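PDB 5CUY: acidocalcisomal pyrophosphatase from Trypanosoma brucei brucei, which probably hydrolyses inorganic pyrophosphate to phosphate with the help of magnesium, as other members of the soluble pyrophosphatase family do. Local coordinates for residues S180-Y185 with P248-I253. The protein carries 1 engineered substitution. Numbering follows the deposited sequence.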
ATOM      1  N   SER D 180      18.237  -2.500 -36.829  1.00 36.99           N
ATOM      2  CA  SER D 180      19.458  -2.480 -36.058  1.00 37.82           C
ATOM      3  C   SER D 180      19.208  -2.619 -34.572  1.00 39.40           C
ATOM      4  O   SER D 180      20.081  -3.068 -33.836  1.00 40.03           O
ATOM      5  CB  SER D 180      20.234  -1.191 -36.317  1.00 37.30           C
ATOM      6  OG  SER D 180      19.482  -0.061 -35.910  1.00 38.03           O
ATOM      7  N   TYR D 181      18.018  -2.248 -34.127  1.00 38.44           N
ATOM      8  CA  TYR D 181      17.720  -2.316 -32.702  1.00 37.41           C
ATOM      9  C   TYR D 181      17.945  -3.687 -31.991  1.00 34.81           C
ATOM     10  O   TYR D 181      17.541  -4.750 -32.444  1.00 34.22           O
ATOM     11  CB  TYR D 181      16.294  -1.804 -32.475  1.00 35.93           C
ATOM     12  CG  TYR D 181      15.990  -1.590 -31.039  1.00 37.23           C
ATOM     13  CD1 TYR D 181      16.551  -0.535 -30.331  1.00 36.27           C
ATOM     14  CD2 TYR D 181      15.201  -2.507 -30.347  1.00 40.37           C
ATOM     15  CE1 TYR D 181      16.341  -0.407 -28.962  1.00 39.35           C
ATOM     16  CE2 TYR D 181      14.976  -2.396 -28.968  1.00 40.84           C
ATOM     17  CZ  TYR D 181      15.551  -1.357 -28.285  1.00 41.96           C
ATOM     18  OH  TYR D 181      15.376  -1.336 -26.924  1.00 43.43           O
ATOM     19  N   ARG D 182      18.616  -3.637 -30.867  1.00 32.28           N
ATOM     20  CA  ARG D 182      18.866  -4.831 -30.110  1.00 32.27           C
ATOM     21  C   ARG D 182      19.076  -4.421 -28.670  1.00 34.05           C
ATOM     22  O   ARG D 182      19.659  -3.369 -28.397  1.00 33.59           O
ATOM     23  CB  ARG D 182      20.131  -5.539 -30.586  1.00 31.12           C
ATOM     24  CG  ARG D 182      20.051  -6.209 -31.947  1.00 31.90           C
ATOM     25  CD  ARG D 182      19.167  -7.448 -31.916  1.00 32.08           C
ATOM     26  NE  ARG D 182      19.119  -8.161 -33.189  1.00 33.43           N
ATOM     27  CZ  ARG D 182      18.722  -7.646 -34.361  1.00 33.79           C
ATOM     28  NH1 ARG D 182      18.321  -6.364 -34.457  1.00 32.19           N
ATOM     29  NH2 ARG D 182      18.710  -8.433 -35.440  1.00 26.86           N
ATOM     30  N   VAL D 183      18.587  -5.241 -27.737  1.00 35.87           N
ATOM     31  CA  VAL D 183      18.824  -5.010 -26.317  1.00 34.11           C
ATOM     32  C   VAL D 183      19.748  -6.168 -25.934  1.00 34.18           C
ATOM     33  O   VAL D 183      19.366  -7.320 -26.077  1.00 33.59           O
ATOM     34  CB  VAL D 183      17.546  -5.113 -25.532  1.00 34.91           C
ATOM     35  CG1 VAL D 183      17.851  -5.028 -24.032  1.00 36.47           C
ATOM     36  CG2 VAL D 183      16.607  -4.007 -25.942  1.00 35.58           C
ATOM     37  N   LEU D 184      20.968  -5.863 -25.493  1.00 34.80           N
ATOM     38  CA  LEU D 184      21.946  -6.891 -25.098  1.00 35.87           C
ATOM     39  C   LEU D 184      22.091  -7.042 -23.575  1.00 34.65           C
ATOM     40  O   LEU D 184      21.803  -6.122 -22.833  1.00 35.25           O
ATOM     41  CB  LEU D 184      23.323  -6.585 -25.700  1.00 35.96           C
ATOM     42  CG  LEU D 184      23.467  -6.179 -27.182  1.00 36.88           C
ATOM     43  CD1 LEU D 184      24.867  -6.520 -27.664  1.00 36.17           C
ATOM     44  CD2 LEU D 184      22.488  -6.895 -28.030  1.00 34.52           C
ATOM     45  N   TYR D 185      22.561  -8.199 -23.118  1.00 34.04           N
ATOM     46  CA  TYR D 185      22.738  -8.451 -21.687  1.00 32.29           C
ATOM     47  C   TYR D 185      24.128  -8.839 -21.250  1.00 32.76           C
ATOM     48  O   TYR D 185      24.853  -9.546 -21.953  1.00 33.91           O
ATOM     49  CB  TYR D 185      21.807  -9.562 -21.214  1.00 33.79           C
ATOM     50  CG  TYR D 185      20.349  -9.259 -21.385  1.00 32.52           C
ATOM     51  CD1 TYR D 185      19.759  -9.266 -22.654  1.00 33.85           C
ATOM     52  CD2 TYR D 185      19.576  -8.894 -20.299  1.00 31.62           C
ATOM     53  CE1 TYR D 185      18.432  -8.911 -22.820  1.00 32.70           C
ATOM     54  CE2 TYR D 185      18.273  -8.538 -20.462  1.00 32.23           C
ATOM     55  CZ  TYR D 185      17.708  -8.555 -21.722  1.00 31.10           C
ATOM     56  OH  TYR D 185      16.384  -8.275 -21.852  1.00 33.42           O
ATOM     57  N   PRO D 248      19.672 -11.805 -27.784  1.00 38.51           N
ATOM     58  CA  PRO D 248      19.314 -10.462 -27.349  1.00 36.69           C
ATOM     59  C   PRO D 248      17.881 -10.195 -27.806  1.00 37.25           C
ATOM     60  O   PRO D 248      17.345 -10.889 -28.693  1.00 37.23           O
ATOM     61  CB  PRO D 248      20.250  -9.607 -28.153  1.00 38.21           C
ATOM     62  CG  PRO D 248      20.289 -10.373 -29.464  1.00 36.88           C
ATOM     63  CD  PRO D 248      20.570 -11.744 -28.956  1.00 37.77           C
ATOM     64  N   ILE D 249      17.252  -9.178 -27.242  1.00 36.80           N
ATOM     65  CA  ILE D 249      15.918  -8.857 -27.691  1.00 37.70           C
ATOM     66  C   ILE D 249      16.037  -8.092 -29.016  1.00 39.06           C
ATOM     67  O   ILE D 249      16.966  -7.294 -29.177  1.00 39.65           O
ATOM     68  CB  ILE D 249      15.184  -8.030 -26.650  1.00 37.06           C
ATOM     69  CG1 ILE D 249      14.746  -8.977 -25.529  1.00 38.92           C
ATOM     70  CG2 ILE D 249      13.978  -7.336 -27.277  1.00 35.30           C
ATOM     71  CD1 ILE D 249      14.266  -8.321 -24.346  1.00 36.59           C
ATOM     72  N   LYS D 250      15.152  -8.398 -29.974  1.00 38.55           N
ATOM     73  CA  LYS D 250      15.126  -7.708 -31.264  1.00 39.37           C
ATOM     74  C   LYS D 250      13.691  -7.338 -31.553  1.00 38.83           C
ATOM     75  O   LYS D 250      12.772  -7.966 -31.047  1.00 40.25           O
ATOM     76  CB  LYS D 250      15.672  -8.580 -32.412  1.00 40.19           C
ATOM     77  CG  LYS D 250      15.137  -9.960 -32.446  1.00 41.66           C
ATOM     78  CD  LYS D 250      14.259 -10.198 -33.616  1.00 44.38           C
ATOM     79  CE  LYS D 250      15.040 -10.786 -34.786  1.00 48.63           C
ATOM     80  NZ  LYS D 250      14.204 -11.675 -35.701  1.00 52.20           N
ATOM     81  N   GLN D 251      13.501  -6.285 -32.323  1.00 36.75           N
ATOM     82  CA  GLN D 251      12.184  -5.854 -32.681  1.00 36.20           C
ATOM     83  C   GLN D 251      11.683  -6.731 -33.849  1.00 37.58           C
ATOM     84  O   GLN D 251      12.475  -7.341 -34.584  1.00 36.69           O
ATOM     85  CB  GLN D 251      12.229  -4.395 -33.088  1.00 33.76           C
ATOM     86  CG  GLN D 251      10.914  -3.832 -33.479  1.00 34.04           C
ATOM     87  CD  GLN D 251      10.875  -2.332 -33.276  1.00 36.92           C
ATOM     88  OE1 GLN D 251      11.907  -1.700 -33.034  1.00 36.93           O
ATOM     89  NE2 GLN D 251       9.683  -1.748 -33.367  1.00 37.99           N
ATOM     90  N   ASP D 252      10.363  -6.799 -34.008  1.00 37.99           N
ATOM     91  CA  ASP D 252       9.781  -7.592 -35.061  1.00 38.52           C
ATOM     92  C   ASP D 252       9.622  -6.782 -36.348  1.00 38.15           C
ATOM     93  O   ASP D 252       8.685  -6.022 -36.532  1.00 38.02           O
ATOM     94  CB  ASP D 252       8.439  -8.158 -34.608  1.00 39.86           C
ATOM     95  CG  ASP D 252       7.902  -9.172 -35.577  1.00 41.37           C
ATOM     96  OD1 ASP D 252       8.423  -9.201 -36.711  1.00 41.54           O
ATOM     97  OD2 ASP D 252       6.968  -9.928 -35.216  1.00 45.14           O
ATOM     98  N   ILE D 253      10.564  -6.961 -37.247  1.00 38.12           N
ATOM     99  CA  ILE D 253      10.551  -6.245 -38.499  1.00 37.59           C
ATOM    100  C   ILE D 253      10.528  -7.202 -39.651  1.00 37.14           C
ATOM    101  O   ILE D 253      11.338  -8.109 -39.709  1.00 38.13           O
ATOM    102  CB  ILE D 253      11.803  -5.401 -38.660  1.00 36.20           C
ATOM    103  CG1 ILE D 253      12.287  -4.887 -37.283  1.00 34.42           C
ATOM    104  CG2 ILE D 253      11.503  -4.290 -39.675  1.00 36.70           C
ATOM    105  CD1 ILE D 253      11.642  -3.640 -36.783  1.00 31.66           C
TER
HETATM  106  O   HOH W   1      15.603  -4.652 -34.346  1.00 42.02           O
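With CG of R182 beside its own backbone N (chi1 -71°) and the chain bent at chi2 (-71°), the arginine runs alongside K250 of the neighbouring strand. CB of K250 lies over one face of the guanidinium of R182, offset toward its rim and 3.6 Å from NE of R182, while CG of P248 sits near the guanidinium plane, at its edge. The same fold-back brings NH1 of R182 to the carbonyl O of Y181 at 2.7 Å, from above the carbonyl plane, and that oxygen also accepts a water hydrogen bond. The water is shared, more weakly, with the backbone N of Q251, so it spans the two segments beyond the V183-I249 pair. NH1 also hydrogen-bonds to O of P179, and NH2 of R182 forms a salt bridge to E244, a carboxylate that would partly offset the like charge of K250, whose NZ stays 5.6 Å from NH2 of R182.

Segments 180-185 and 248-253 illustrate how an antiparallel sheet joins distant parts of a sequence: strand 182-189, running beside 166-173, pairs here with strand 249-254 of the pyrophosphatase region. V183 and I249 form a hydrogen-bonded pair, N of V183 to O of I249 and N of I249 to O of V183 both measuring 3.0 Å. The first is the straighter, at 161° about its hydrogen; its acceptor also receives a CA-H...O contact from R182.

On the face opposite R182 and K250, CB of V183 packs 3.9 Å from CB of I249. CD1 of I249 reaches the edge of the Y185 ring, 3.3 Å from OH of Y185, a hydroxyl hydrogen-bonded to the carbonyl of G308. Back on the arginine's side, CD2 of L184 lies against CB of P248 at 3.5 Å, the two side chains lying alongside one another.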